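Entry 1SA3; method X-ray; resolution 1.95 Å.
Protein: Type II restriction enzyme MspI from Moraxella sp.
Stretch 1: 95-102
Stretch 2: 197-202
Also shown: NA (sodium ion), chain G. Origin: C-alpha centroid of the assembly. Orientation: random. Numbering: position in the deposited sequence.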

ATOM      1  N   SER E  95      -4.188 -13.159  -3.972  1.00 27.62           N
ATOM      2  CA  SER E  95      -3.982 -12.329  -5.152  1.00 26.17           C
ATOM      3  C   SER E  95      -2.857 -11.326  -4.925  1.00 23.85           C
ATOM      4  O   SER E  95      -2.748 -10.732  -3.856  1.00 20.96           O
ATOM      5  CB  SER E  95      -5.267 -11.575  -5.496  1.00 30.11           C
ATOM      6  OG  SER E  95      -6.326 -12.478  -5.752  1.00 40.34           O
ATOM      7  N   PRO E  96      -1.994 -11.138  -5.935  1.00 23.05           N
ATOM      8  CA  PRO E  96      -0.884 -10.191  -5.816  1.00 21.06           C
ATOM      9  C   PRO E  96      -1.405  -8.823  -5.387  1.00 20.71           C
ATOM     10  O   PRO E  96      -2.524  -8.434  -5.747  1.00 17.25           O
ATOM     11  CB  PRO E  96      -0.305 -10.168  -7.228  1.00 23.00           C
ATOM     12  CG  PRO E  96      -0.522 -11.573  -7.685  1.00 21.78           C
ATOM     13  CD  PRO E  96      -1.945 -11.837  -7.232  1.00 24.76           C
ATOM     14  N   LYS E  97      -0.581  -8.106  -4.631  1.00 15.54           N
ATOM     15  CA  LYS E  97      -0.921  -6.775  -4.135  1.00 17.57           C
ATOM     16  C   LYS E  97      -0.660  -5.653  -5.153  1.00 17.51           C
ATOM     17  O   LYS E  97      -0.748  -4.466  -4.826  1.00 16.39           O
ATOM     18  CB  LYS E  97      -0.136  -6.460  -2.860  1.00 21.04           C
ATOM     19  CG  LYS E  97      -0.396  -7.428  -1.717  1.00 25.98           C
ATOM     20  CD  LYS E  97      -1.797  -7.254  -1.155  1.00 29.38           C
ATOM     21  CE  LYS E  97      -2.057  -8.221  -0.011  1.00 33.13           C
ATOM     22  NZ  LYS E  97      -3.467  -8.702   0.001  1.00 32.32           N
ATOM     23  N   THR E  98      -0.350  -6.026  -6.388  1.00 16.86           N
ATOM     24  CA  THR E  98      -0.055  -5.033  -7.414  1.00 14.30           C
ATOM     25  C   THR E  98      -1.304  -4.507  -8.109  1.00 17.37           C
ATOM     26  O   THR E  98      -2.026  -5.262  -8.768  1.00 14.31           O
ATOM     27  CB  THR E  98       0.916  -5.622  -8.458  1.00 14.93           C
ATOM     28  OG1 THR E  98       2.103  -6.069  -7.789  1.00 15.25           O
ATOM     29  CG2 THR E  98       1.293  -4.574  -9.489  1.00 12.99           C
ATOM     30  N   ASP E  99      -1.556  -3.207  -7.964  1.00 14.79           N
ATOM     31  CA  ASP E  99      -2.727  -2.581  -8.570  1.00 15.18           C
ATOM     32  C   ASP E  99      -2.472  -2.072  -9.975  1.00 16.20           C
ATOM     33  O   ASP E  99      -3.395  -1.992 -10.786  1.00 16.34           O
ATOM     34  CB  ASP E  99      -3.206  -1.390  -7.724  1.00 14.57           C
ATOM     35  CG  ASP E  99      -3.785  -1.813  -6.394  1.00 14.84           C
ATOM     36  OD1 ASP E  99      -4.546  -2.797  -6.375  1.00 19.07           O
ATOM     37  OD2 ASP E  99      -3.495  -1.157  -5.370  1.00 16.20           O
ATOM     38  N   ALA E 100      -1.222  -1.715 -10.255  1.00 13.99           N
ATOM     39  CA  ALA E 100      -0.858  -1.174 -11.559  1.00 16.70           C
ATOM     40  C   ALA E 100       0.651  -1.121 -11.681  1.00 13.52           C
ATOM     41  O   ALA E 100       1.364  -1.322 -10.701  1.00 14.65           O
ATOM     42  CB  ALA E 100      -1.420   0.233 -11.706  1.00 15.48           C
ATOM     43  N   THR E 101       1.132  -0.836 -12.886  1.00 13.43           N
ATOM     44  CA  THR E 101       2.563  -0.742 -13.116  1.00 12.55           C
ATOM     45  C   THR E 101       2.930   0.431 -14.014  1.00 15.28           C
ATOM     46  O   THR E 101       2.110   0.918 -14.804  1.00 16.36           O
ATOM     47  CB  THR E 101       3.122  -2.024 -13.776  1.00 16.48           C
ATOM     48  OG1 THR E 101       2.546  -2.192 -15.077  1.00 13.50           O
ATOM     49  CG2 THR E 101       2.796  -3.242 -12.938  1.00 14.34           C
ATOM     50  N   ILE E 102       4.170   0.889 -13.862  1.00 13.71           N
ATOM     51  CA  ILE E 102       4.732   1.959 -14.687  1.00 15.36           C
ATOM     52  C   ILE E 102       6.068   1.380 -15.149  1.00 17.61           C
ATOM     53  O   ILE E 102       6.797   0.787 -14.341  1.00 16.68           O
ATOM     54  CB  ILE E 102       5.052   3.236 -13.883  1.00 13.23           C
ATOM     55  CG1 ILE E 102       3.773   3.826 -13.291  1.00 13.12           C
ATOM     56  CG2 ILE E 102       5.758   4.271 -14.789  1.00 12.85           C
ATOM     57  CD1 ILE E 102       4.039   5.012 -12.384  1.00 15.72           C
TER
HETATM   58 NA    NA G 401      -6.039  -1.837 -10.447  1.00 29.81          NA
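Stretch 2 (197-202) NILHPD

Two chain segments far apart in sequence need not pair as strands to fit closely; a turn laid on an irregular loop can fit with one direct hydrogen bond and two proline rings. The MspI endonuclease offers a compact example. Residues 197-202 contain no regular helix or strand. They open with a type I beta turn from Asn197 to His200, closed by the backbone hydrogen bond from His200 N to Asn197 O (3.0 Å) and braced by Leu199 N, which donates to the side-chain OD1 of Asn197 at 2.9 Å. Beyond the turn the backbone extends through His200 and Pro201. The two stretches run in the same sense here: Pro96 lies nearest Leu199, with CA atoms 5.3 Å apart, and Thr98 nearest Pro201, with CA atoms 5.1 Å apart. The two stretches bury 307 Å², both sides summed.

Pro201 and Thr98 are the most heavily covered residues, and both direct their CA-to-CB bonds toward the opposing segment. The Pro201 ring packs on Lys97, its CG lying 3.1 Å from Lys97 O and 3.6 Å from Lys97 CB, while its CD is 3.6 Å from Thr98 OG1. That hydroxyl donates to Ile198 O at 2.7 Å, tying the loop directly to the turn; the tertiary amide nitrogen of Pro201, 3.4 Å from Thr98 OG1, has no hydrogen to share.

Ile198 ranks next in covered area. Its CG1 reaches Thr101 CG2 at 4.0 Å, extending the contact to the strand that begins at Ala100. At the other end of the first stretch's contact, Pro96 CG meets Leu199 CD2 at 3.9 Å, an apolar contact. Nearby, Lys97 N and Leu199 O are 4.2 Å apart and are bridged by a water that accepts from Lys97 N at 2.7 Å and donates to Leu199 O at 2.6 Å.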

ATOM      1  N   ASN E 197       9.399  -7.005  -9.849  1.00 16.22           N
ATOM      2  CA  ASN E 197       8.621  -8.233 -10.022  1.00 17.05           C
ATOM      3  C   ASN E 197       7.147  -7.834  -9.978  1.00 15.72           C
ATOM      4  O   ASN E 197       6.674  -7.342  -8.960  1.00 16.95           O
ATOM      5  CB  ASN E 197       8.921  -9.214  -8.887  1.00 17.59           C
ATOM      6  CG  ASN E 197       8.265 -10.568  -9.092  1.00 16.18           C
ATOM      7  OD1 ASN E 197       7.154 -10.665  -9.619  1.00 16.58           O
ATOM      8  ND2 ASN E 197       8.949 -11.622  -8.665  1.00 16.31           N
ATOM      9  N   ILE E 198       6.422  -8.057 -11.069  1.00 13.53           N
ATOM     10  CA  ILE E 198       5.014  -7.657 -11.126  1.00 14.97           C
ATOM     11  C   ILE E 198       4.116  -8.258 -10.035  1.00 16.58           C
ATOM     12  O   ILE E 198       3.068  -7.694  -9.709  1.00 16.93           O
ATOM     13  CB  ILE E 198       4.422  -7.953 -12.525  1.00 13.54           C
ATOM     14  CG1 ILE E 198       3.111  -7.182 -12.707  1.00 13.12           C
ATOM     15  CG2 ILE E 198       4.205  -9.451 -12.701  1.00 15.43           C
ATOM     16  CD1 ILE E 198       2.608  -7.186 -14.145  1.00 16.68           C
ATOM     17  N   LEU E 199       4.529  -9.380  -9.448  1.00 15.31           N
ATOM     18  CA  LEU E 199       3.740 -10.014  -8.393  1.00 15.21           C
ATOM     19  C   LEU E 199       3.846  -9.308  -7.034  1.00 14.21           C
ATOM     20  O   LEU E 199       3.060  -9.586  -6.132  1.00 13.99           O
ATOM     21  CB  LEU E 199       4.172 -11.474  -8.208  1.00 15.36           C
ATOM     22  CG  LEU E 199       4.030 -12.374  -9.440  1.00 18.04           C
ATOM     23  CD1 LEU E 199       4.619 -13.745  -9.148  1.00 21.85           C
ATOM     24  CD2 LEU E 199       2.557 -12.487  -9.813  1.00 16.75           C
ATOM     25  N   HIS E 200       4.819  -8.414  -6.889  1.00 12.98           N
ATOM     26  CA  HIS E 200       5.031  -7.702  -5.620  1.00 14.18           C
ATOM     27  C   HIS E 200       5.237  -6.202  -5.836  1.00 13.89           C
ATOM     28  O   HIS E 200       6.198  -5.790  -6.488  1.00 13.53           O
ATOM     29  CB  HIS E 200       6.258  -8.285  -4.910  1.00 13.94           C
ATOM     30  CG  HIS E 200       6.215  -9.773  -4.775  1.00 15.89           C
ATOM     31  ND1 HIS E 200       5.315 -10.419  -3.952  1.00 16.75           N
ATOM     32  CD2 HIS E 200       6.907 -10.747  -5.416  1.00 20.05           C
ATOM     33  CE1 HIS E 200       5.451 -11.725  -4.097  1.00 19.90           C
ATOM     34  NE2 HIS E 200       6.409 -11.950  -4.980  1.00 22.41           N
ATOM     35  N   PRO E 201       4.352  -5.365  -5.270  1.00 15.14           N
ATOM     36  CA  PRO E 201       4.467  -3.905  -5.422  1.00 14.14           C
ATOM     37  C   PRO E 201       5.796  -3.383  -4.877  1.00 14.04           C
ATOM     38  O   PRO E 201       6.268  -3.858  -3.837  1.00 12.70           O
ATOM     39  CB  PRO E 201       3.291  -3.365  -4.601  1.00 20.35           C
ATOM     40  CG  PRO E 201       2.347  -4.517  -4.506  1.00 23.73           C
ATOM     41  CD  PRO E 201       3.236  -5.713  -4.373  1.00 16.13           C
ATOM     42  N   ASP E 202       6.380  -2.407  -5.574  1.00 12.23           N
ATOM     43  CA  ASP E 202       7.639  -1.790  -5.170  1.00 12.59           C
ATOM     44  C   ASP E 202       7.413  -0.452  -4.477  1.00 14.60           C
ATOM     45  O   ASP E 202       8.268   0.024  -3.724  1.00 10.92           O
ATOM     46  CB  ASP E 202       8.547  -1.550  -6.384  1.00 15.87           C
ATOM     47  CG  ASP E 202       9.185  -2.824  -6.896  1.00 17.87           C
ATOM     48  OD1 ASP E 202       9.175  -3.830  -6.155  1.00 17.92           O
ATOM     49  OD2 ASP E 202       9.705  -2.814  -8.032  1.00 16.97           O
TER
HETATM   50  O   HOH W   1       1.795  -9.062  -3.893  1.00 16.41           O
HETATM   51  O   HOH W   2      -6.625  -2.103  -8.132  1.00 40.47           O
HETATM   52  O   HOH W   3      -5.859  -4.116 -10.372  1.00 31.65           O